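Local coordinates for nitrogenase molybdenum-iron protein beta chain (Clostridium pasteurianum, PDB 4WES) that forms, with the alpha chain, the molybdenum-iron component of nitrogenase, which reduces dinitrogen to ammonium, and shares an [8Fe-7S] cluster with that chain, at residues 69-72 and 73-77; 271-274 and 275-279; 352-355 and 356-359. All coordinates share one frame; numbering follows the deposited sequence. Where two conformers were deposited one is given.

Overall arrangement
Contact 1 (69-72 and 73-77) is a buried loop-to-helix turn, set against the alpha chain and near the [8Fe-7S] cluster; contacts 2 and 3 are stretches of about two turns within longer helices, away from the cluster and the iron sites. Their centres lie about 19 Å apart, whereas both are more than 45 Å from that of contact 1. Each lies on a different helix. Contact 2, on helix 270-284, is mostly buried and also reaches the alpha chain. Contact 3, on helix 348-360, has one face on a parallel sheet and another exposed. The chemistry follows: weak capping bonds and a phenyl-methyl contact in 69-77, a water-bridged polar pair in 271-279, and Ile, Leu and Met packing, with a salt bridge from Glu353, in 352-359.

Contact 1 (69-72 and 73-77); sequences SSFT and EGASV
The Phe71 ring meets Ala75 obliquely: CD2 lies 3.5 Å from Ala75 CB, and CG and CE2 are also near that methyl. In the ring plane, at an edge, sits CB of Ser69, while His43 packs against Phe71 edge-to-face. Leu107, Ser108 and Leu111 of helix 106-111 also touch the phenyl group, and the Phe71 side chain is about 8 Å from the bound [8Fe-7S] cluster at the nearest atoms. Ala75 CB also lies 3.4 Å from Thr72 O; alanine's lone methyl fits between ring and carbonyl.

Between these side chains the chain turns from the loop after strand 67-68 into helix 73-78, with Thr72 as N-cap. Its OG1 stands between the backbone N and the carbonyl carbon (chi1 62°), and from there accepts a weak capping bond from Gly74 N at 3.3 Å, bent to 122° at the hydrogen. Thr72 O receives two more weak bonds, from Ala75 N at 3.0 Å and from Ser76 N at 3.4 Å. Threonine suits the N-cap because its hydroxyl can accept from an early helical amide, here Gly74 N, while its carbonyl takes the next two. One turn on, Ser76 OG lies 2.5 Å from Glu73 O, so short that the distance is doubtful. Glu73, Thr72 and Ser76 pack on Asn392, Asp389 and Tyr177 of the alpha chain, respectively.

Contact 2 (271-274 and 275-279); sequences SATD and EFIMA
Glu275 lays its side chain back along the helix over Ser271, one turn earlier. With CG anti to its own carbonyl carbon (chi1 -73°) and the chain extended beyond it, CG and CD each come 3.1 Å from Ser271 O, and OE2 reaches 3.7 Å from Ser271 CB. The two polar ends are joined through a water that donates 2.9 Å to Ser271 OG and 3.0 Å to Glu275 OE1. Serine's short hydroxyl can accept from this water while the longer glutamate reaches back to it at the exposed side; Ser271 OG also bonds to Glu333.

The frame is a regular alpha-helix, 270-284, and its i to i+4 backbone bonds fix these spacings. The straightest runs from Ile277 N to Thr273 O, 2.9 Å and 172° at the hydrogen. Thr273 O also lies near the plane of the Phe276 ring, at its edge; the phenyl group leads away from the turn to pack on Ile187 and Leu190 of helix 181-193. Met278 CG, anti to its carbonyl carbon (chi1 -67°), lies 3.2 Å from Asp274 O; the chain bends beyond it, and with Ile277 it packs on Trp519 of the alpha chain, as suits apolar residues at a subunit boundary. The carboxylate of Asp274, although buried, is matched by a salt bridge to Arg296 and a hydrogen bond to Tyr427.

Contact 3 (352-355 and 356-359); sequences KEID and AMLA
Ala356 rests its methyl on the carbonyl of the residue one turn back, CB standing 3.3 Å from Lys352 O, the same oxygen that accepts its backbone N-H. Its side is exposed, and a short side chain asks for no partner there. Met357 is buried. CG takes the position between the backbone N and the carbonyl carbon (chi1 68°), 3.3 Å from Ile354 O, and a bend at chi3 brings the terminal methyl CE back over the preceding turn, 3.6 Å from Glu353 O. The flexible thioether thereby packs against helix 321-333, touching Ser328, Lys329 and Ile332, and it also meets Arg265, whose guanidinium group forms a salt bridge with Glu353.

These residues belong to helix 348-360, the crossover of a beta-alpha-beta unit between the parallel strands 337-343 and 367-370. Leu358 faces that sheet. Lying side by side with Ile354 and pointing the same way, it places CD1 3.8 Å from Ile354 CG2 in one of the two conformers of Ile354, and its CG is 3.3 Å from Ile354 O. Branched aliphatic chains suit this face: both touch Val368, while Ile354 continues to Val341 and Leu358 to Pro338. The bond from Leu358 N to Ile354 O is 3.0 Å long and 167° at the hydrogen. Ala359 returns to the exposed side, its N bonded to Asp355 O at 2.9 Å and its small CB 3.5 Å from that oxygen.

Contact 1 (69-72 and 73-77)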
ATOM      1  N   SER B  69      -3.199 -39.215  11.124  1.00  9.53           N
ATOM      2  CA  SER B  69      -3.460 -40.491  11.757  1.00  9.47           C
ATOM      3  C   SER B  69      -4.820 -40.576  12.433  1.00 10.33           C
ATOM      4  O   SER B  69      -5.262 -41.674  12.797  1.00 10.59           O
ATOM      5  CB  SER B  69      -2.351 -40.821  12.742  1.00 10.67           C
ATOM      6  OG  SER B  69      -1.131 -41.076  12.076  1.00 11.10           O
ATOM      7  N   SER B  70      -5.471 -39.429  12.661  1.00  9.22           N
ATOM      8  CA  SER B  70      -6.791 -39.409  13.282  1.00  9.37           C
ATOM      9  C   SER B  70      -6.867 -40.251  14.572  1.00 10.76           C
ATOM     10  O   SER B  70      -7.670 -41.177  14.707  1.00 10.70           O
ATOM     11  CB  SER B  70      -7.908 -39.801  12.316  1.00 10.35           C
ATOM     12  OG  SER B  70      -8.087 -38.804  11.308  1.00 10.52           O
ATOM     13  N   PHE B  71      -6.018 -39.915  15.550  1.00  9.35           N
ATOM     14  CA  PHE B  71      -6.070 -40.607  16.843  1.00 10.88           C
ATOM     15  C   PHE B  71      -7.470 -40.546  17.444  1.00 10.77           C
ATOM     16  O   PHE B  71      -8.153 -39.510  17.404  1.00 10.72           O
ATOM     17  CB  PHE B  71      -5.113 -39.987  17.860  1.00 10.58           C
ATOM     18  CG  PHE B  71      -3.653 -40.415  17.751  1.00 11.22           C
ATOM     19  CD1 PHE B  71      -3.006 -40.618  16.549  1.00 13.79           C
ATOM     20  CD2 PHE B  71      -2.926 -40.577  18.879  1.00 15.65           C
ATOM     21  CE1 PHE B  71      -1.683 -40.947  16.495  1.00 15.05           C
ATOM     22  CE2 PHE B  71      -1.591 -40.899  18.832  1.00 19.23           C
ATOM     23  CZ  PHE B  71      -0.970 -41.059  17.630  1.00 15.05           C
ATOM     24  N   THR B  72      -7.835 -41.637  18.115  1.00 11.54           N
ATOM     25  CA  THR B  72      -9.008 -41.744  18.953  1.00 12.44           C
ATOM     26  C   THR B  72      -8.546 -41.990  20.383  1.00 12.00           C
ATOM     27  O   THR B  72      -7.357 -42.118  20.647  1.00 12.30           O
ATOM     28  CB  THR B  72      -9.866 -42.945  18.525  1.00 13.27           C
ATOM     29  OG1 THR B  72      -9.062 -44.119  18.703  1.00 16.06           O
ATOM     30  CG2 THR B  72     -10.327 -42.815  17.067  1.00 15.31           C
ATOM     31  N   GLU B  73      -9.500 -42.121  21.294  1.00 12.47           N
ATOM     32  CA  GLU B  73      -9.147 -42.420  22.669  1.00 13.21           C
ATOM     33  C   GLU B  73      -8.407 -43.762  22.790  1.00 14.72           C
ATOM     34  O   GLU B  73      -7.532 -43.932  23.614  1.00 15.87           O
ATOM     35  CB  GLU B  73     -10.392 -42.389  23.535  1.00 16.47           C
ATOM     36  CG  GLU B  73     -10.114 -42.491  25.016  1.00 21.35           C
ATOM     37  CD  GLU B  73     -11.264 -41.998  25.886  1.00 30.21           C
ATOM     38  OE1 GLU B  73     -12.195 -41.313  25.417  1.00 34.67           O
ATOM     39  OE2 GLU B  73     -11.231 -42.283  27.085  1.00 44.26           O
ATOM     40  N   GLY B  74      -8.714 -44.698  21.916  1.00 14.56           N
ATOM     41  CA  GLY B  74      -7.943 -45.942  21.892  1.00 17.47           C
ATOM     42  C   GLY B  74      -6.450 -45.762  21.701  1.00 16.37           C
ATOM     43  O   GLY B  74      -5.627 -46.482  22.298  1.00 18.32           O
ATOM     44  N   ALA B  75      -6.068 -44.835  20.840  1.00 21.19           N
ATOM     45  CA  ALA B  75      -4.670 -44.579  20.566  1.00 25.40           C
ATOM     46  C   ALA B  75      -4.014 -44.023  21.783  1.00 29.61           C
ATOM     47  O   ALA B  75      -2.825 -44.264  22.062  1.00 30.22           O
ATOM     48  CB  ALA B  75      -4.536 -43.606  19.419  1.00 40.11           C
ATOM     49  N   SER B  76      -4.811 -43.261  22.518  1.00 28.06           N
ATOM     50  CA  SER B  76      -4.301 -42.572  23.674  1.00 27.54           C
ATOM     51  C   SER B  76      -3.947 -43.632  24.687  1.00 34.47           C
ATOM     52  O   SER B  76      -3.212 -43.389  25.618  1.00 41.15           O
ATOM     53  CB  SER B  76      -5.313 -41.591  24.235  1.00 36.21           C
ATOM     54  OG  SER B  76      -6.303 -42.262  24.983  1.00 30.39           O
ATOM     55  N   VAL B  77      -4.460 -44.829  24.458  1.00 26.76           N
ATOM     56  CA  VAL B  77      -4.135 -46.003  25.269  1.00 22.71           C
ATOM     57  C   VAL B  77      -3.085 -46.982  24.657  1.00 29.41           C
ATOM     58  O   VAL B  77      -2.130 -47.364  25.319  1.00 38.27           O
ATOM     59  CB  VAL B  77      -5.437 -46.754  25.637  1.00 31.78           C
ATOM     60  CG1 VAL B  77      -5.136 -48.159  26.136  1.00 33.34           C
ATOM     61  CG2 VAL B  77      -6.233 -45.949  26.662  1.00 37.67           C
TER

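Contact 2 (271-274 and 275-279)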
ATOM      1  N   SER B 271      23.203  -4.914   5.054  1.00 10.52           N
ATOM      2  CA  SER B 271      24.300  -5.760   5.510  1.00 10.64           C
ATOM      3  C   SER B 271      23.978  -7.230   5.396  1.00 10.41           C
ATOM      4  O   SER B 271      24.844  -8.021   5.021  1.00 11.39           O
ATOM      5  CB  SER B 271      24.755  -5.395   6.913  1.00 11.33           C
ATOM      6  OG  SER B 271      23.740  -5.637   7.877  1.00 12.62           O
ATOM      7  N   ALA B 272      22.745  -7.626   5.689  1.00 10.28           N
ATOM      8  CA  ALA B 272      22.435  -9.057   5.648  1.00 10.64           C
ATOM      9  C   ALA B 272      22.418  -9.580   4.198  1.00 10.50           C
ATOM     10  O   ALA B 272      22.840 -10.689   3.945  1.00 11.34           O
ATOM     11  CB  ALA B 272      21.135  -9.350   6.360  1.00 10.91           C
ATOM     12  N   THR B 273      21.936  -8.789   3.249  1.00  9.73           N
ATOM     13  CA  THR B 273      22.041  -9.212   1.847  1.00 10.72           C
ATOM     14  C   THR B 273      23.502  -9.180   1.397  1.00 10.36           C
ATOM     15  O   THR B 273      23.971 -10.126   0.744  1.00 10.61           O
ATOM     16  CB  THR B 273      21.146  -8.398   0.916  1.00 10.65           C
ATOM     17  OG1 THR B 273      19.790  -8.497   1.382  1.00 10.53           O
ATOM     18  CG2 THR B 273      21.212  -8.932  -0.496  1.00  9.98           C
ATOM     19  N   ASP B 274      24.219  -8.125   1.743  1.00 10.79           N
ATOM     20  CA  ASP B 274      25.639  -8.045   1.417  1.00 11.20           C
ATOM     21  C   ASP B 274      26.374  -9.275   1.924  1.00 10.85           C
ATOM     22  O   ASP B 274      27.232  -9.833   1.227  1.00 11.84           O
ATOM     23  CB  ASP B 274      26.257  -6.800   2.064  1.00 11.64           C
ATOM     24  CG  ASP B 274      25.944  -5.479   1.370  1.00 11.31           C
ATOM     25  OD1 ASP B 274      25.307  -5.468   0.284  1.00 11.98           O
ATOM     26  OD2 ASP B 274      26.347  -4.444   1.958  1.00 12.41           O
ATOM     27  N   GLU B 275      26.097  -9.687   3.168  1.00 11.00           N
ATOM     28  CA  GLU B 275      26.807 -10.845   3.753  1.00 11.47           C
ATOM     29  C   GLU B 275      26.510 -12.138   2.986  1.00 11.15           C
ATOM     30  O   GLU B 275      27.381 -13.015   2.823  1.00 11.91           O
ATOM     31  CB  GLU B 275      26.437 -10.991   5.221  1.00 11.85           C
ATOM     32  CG  GLU B 275      27.084  -9.898   6.071  1.00 13.78           C
ATOM     33  CD  GLU B 275      26.324  -9.507   7.339  1.00 17.06           C
ATOM     34  OE1 GLU B 275      25.360 -10.204   7.786  1.00 17.59           O
ATOM     35  OE2 GLU B 275      26.707  -8.433   7.904  1.00 20.65           O
ATOM     36  N   PHE B 276      25.290 -12.297   2.508  1.00 10.90           N
ATOM     37  CA  PHE B 276      24.907 -13.435   1.675  1.00 11.80           C
ATOM     38  C   PHE B 276      25.646 -13.404   0.346  1.00 11.06           C
ATOM     39  O   PHE B 276      26.228 -14.418  -0.043  1.00 12.27           O
ATOM     40  CB  PHE B 276      23.362 -13.403   1.491  1.00 11.40           C
ATOM     41  CG  PHE B 276      22.838 -14.333   0.448  1.00 11.42           C
ATOM     42  CD1 PHE B 276      22.790 -15.697   0.676  1.00 13.84           C
ATOM     43  CD2 PHE B 276      22.377 -13.856  -0.749  1.00 13.83           C
ATOM     44  CE1 PHE B 276      22.291 -16.557  -0.300  1.00 14.57           C
ATOM     45  CE2 PHE B 276      21.879 -14.704  -1.723  1.00 14.33           C
ATOM     46  CZ  PHE B 276      21.854 -16.061  -1.503  1.00 12.72           C
ATOM     47  N   ILE B 277      25.628 -12.279  -0.357  1.00 11.24           N
ATOM     48  CA  ILE B 277      26.317 -12.182  -1.644  1.00 11.75           C
ATOM     49  C   ILE B 277      27.824 -12.421  -1.456  1.00 12.52           C
ATOM     50  O   ILE B 277      28.464 -13.149  -2.241  1.00 12.72           O
ATOM     51  CB  ILE B 277      26.057 -10.816  -2.288  1.00 11.56           C
ATOM     52  CG1 ILE B 277      24.580 -10.647  -2.629  1.00 13.20           C
ATOM     53  CG2 ILE B 277      26.912 -10.592  -3.531  1.00 13.09           C
ATOM     54  CD1 ILE B 277      24.015 -11.643  -3.608  1.00 14.06           C
ATOM     55  N   MET B 278      28.411 -11.850  -0.417  1.00 12.41           N
ATOM     56  CA  MET B 278      29.859 -12.069  -0.157  1.00 12.95           C
ATOM     57  C   MET B 278      30.160 -13.517   0.156  1.00 12.97           C
ATOM     58  O   MET B 278      31.180 -14.048  -0.299  1.00 13.95           O
ATOM     59  CB  MET B 278      30.366 -11.158   0.953  1.00 14.07           C
ATOM     60  CG  MET B 278      30.383  -9.675   0.601  1.00 15.07           C
ATOM     61  SD  MET B 278      31.427  -9.246  -0.771  1.00 21.68           S
ATOM     62  CE  MET B 278      30.445  -9.819  -2.160  1.00 62.49           C
ATOM     63  N   ALA B 279      29.292 -14.203   0.916  1.00 13.44           N
ATOM     64  CA  ALA B 279      29.505 -15.619   1.190  1.00 14.27           C
ATOM     65  C   ALA B 279      29.511 -16.394  -0.104  1.00 14.06           C
ATOM     66  O   ALA B 279      30.346 -17.309  -0.292  1.00 15.75           O
ATOM     67  CB  ALA B 279      28.434 -16.154   2.123  1.00 14.34           C
TER
HETATM   68  O   HOH W   1      23.507  -8.266   9.029  1.00 17.22           O

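Contact 3 (352-355 and 356-359)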
ATOM      1  N   LYS B 352      20.520 -11.654  22.404  1.00 13.76           N
ATOM      2  CA  LYS B 352      21.908 -11.240  22.243  0.51 13.69           C
ATOM      3  C   LYS B 352      22.121 -10.443  20.964  1.00 14.14           C
ATOM      4  O   LYS B 352      22.786  -9.401  20.985  1.00 14.85           O
ATOM      5  CB  LYS B 352      22.820 -12.461  22.246  0.51 14.89           C
ATOM      6  CG  LYS B 352      22.984 -13.084  23.615  0.51 15.85           C
ATOM      7  CD  LYS B 352      23.838 -14.340  23.536  0.51 19.41           C
ATOM      8  CE  LYS B 352      23.754 -15.190  24.790  0.51 23.25           C
ATOM      9  NZ  LYS B 352      24.323 -16.533  24.497  0.51 35.82           N
ATOM     10  N   GLU B 353      21.571 -10.919  19.846  1.00 13.16           N
ATOM     11  CA  GLU B 353      21.798 -10.250  18.577  1.00 14.62           C
ATOM     12  C   GLU B 353      21.137  -8.880  18.521  1.00 13.30           C
ATOM     13  O   GLU B 353      21.724  -7.927  18.015  1.00 14.41           O
ATOM     14  CB  GLU B 353      21.345 -11.120  17.419  1.00 15.92           C
ATOM     15  CG  GLU B 353      22.096 -12.416  17.310  1.00 18.16           C
ATOM     16  CD  GLU B 353      23.503 -12.209  16.891  1.00 27.96           C
ATOM     17  OE1 GLU B 353      23.730 -11.571  15.836  1.00 48.08           O
ATOM     18  OE2 GLU B 353      24.388 -12.711  17.611  1.00 57.44           O
ATOM     19  N   ILE B 354      19.905  -8.773  18.991  1.00 12.39           N
ATOM     20  CA  ILE B 354      19.166  -7.509  18.990  0.52 11.97           C
ATOM     21  C   ILE B 354      19.850  -6.513  19.927  1.00 12.80           C
ATOM     22  O   ILE B 354      20.092  -5.351  19.595  1.00 13.60           O
ATOM     23  CB  ILE B 354      17.678  -7.674  19.447  0.52 10.71           C
ATOM     24  CG1 ILE B 354      16.823  -8.560  18.526  0.52 10.16           C
ATOM     25  CG2 ILE B 354      17.017  -6.310  19.567  0.52 11.72           C
ATOM     26  CD1 ILE B 354      16.713  -8.095  17.080  0.52 10.34           C
ATOM     27  N   ASP B 355      20.157  -6.971  21.135  1.00 13.79           N
ATOM     28  CA  ASP B 355      20.828  -6.091  22.074  1.00 14.26           C
ATOM     29  C   ASP B 355      22.131  -5.558  21.485  1.00 14.62           C
ATOM     30  O   ASP B 355      22.469  -4.374  21.646  1.00 15.29           O
ATOM     31  CB  ASP B 355      21.114  -6.793  23.400  1.00 16.07           C
ATOM     32  CG  ASP B 355      19.888  -6.967  24.295  1.00 20.40           C
ATOM     33  OD1 ASP B 355      18.834  -6.366  24.047  1.00 23.19           O
ATOM     34  OD2 ASP B 355      20.028  -7.700  25.321  1.00 24.93           O
ATOM     35  N   ALA B 356      22.877  -6.446  20.829  1.00 14.07           N
ATOM     36  CA  ALA B 356      24.168  -6.038  20.285  1.00 15.59           C
ATOM     37  C   ALA B 356      24.035  -4.998  19.175  1.00 15.08           C
ATOM     38  O   ALA B 356      24.825  -4.038  19.131  1.00 15.88           O
ATOM     39  CB  ALA B 356      24.942  -7.248  19.774  1.00 17.31           C
ATOM     40  N   MET B 357      23.070  -5.150  18.271  1.00 13.34           N
ATOM     41  CA  MET B 357      22.923  -4.153  17.206  1.00 13.28           C
ATOM     42  C   MET B 357      22.427  -2.818  17.758  1.00 13.28           C
ATOM     43  O   MET B 357      22.834  -1.774  17.255  1.00 14.62           O
ATOM     44  CB  MET B 357      22.084  -4.663  16.032  1.00 14.19           C
ATOM     45  CG  MET B 357      20.617  -4.867  16.372  1.00 12.36           C
ATOM     46  SD  MET B 357      19.635  -5.486  15.006  1.00 12.84           S
ATOM     47  CE  MET B 357      20.331  -7.122  14.794  1.00 13.94           C
ATOM     48  N   LEU B 358      21.555  -2.840  18.785  1.00 13.46           N
ATOM     49  CA  LEU B 358      21.121  -1.608  19.418  1.00 13.92           C
ATOM     50  C   LEU B 358      22.309  -0.907  20.061  1.00 16.47           C
ATOM     51  O   LEU B 358      22.473   0.310  19.919  1.00 16.72           O
ATOM     52  CB  LEU B 358      20.028  -1.884  20.454  1.00 13.88           C
ATOM     53  CG  LEU B 358      18.701  -2.363  19.876  1.00 13.56           C
ATOM     54  CD1 LEU B 358      17.824  -2.884  21.011  1.00 15.13           C
ATOM     55  CD2 LEU B 358      17.997  -1.269  19.107  1.00 14.48           C
ATOM     56  N   ALA B 359      23.155  -1.664  20.753  1.00 15.45           N
ATOM     57  CA  ALA B 359      24.306  -1.060  21.400  1.00 17.02           C
ATOM     58  C   ALA B 359      25.258  -0.471  20.362  1.00 18.33           C
ATOM     59  O   ALA B 359      25.801   0.623  20.583  1.00 19.61           O
ATOM     60  CB  ALA B 359      25.019  -2.082  22.271  1.00 18.73           C
TER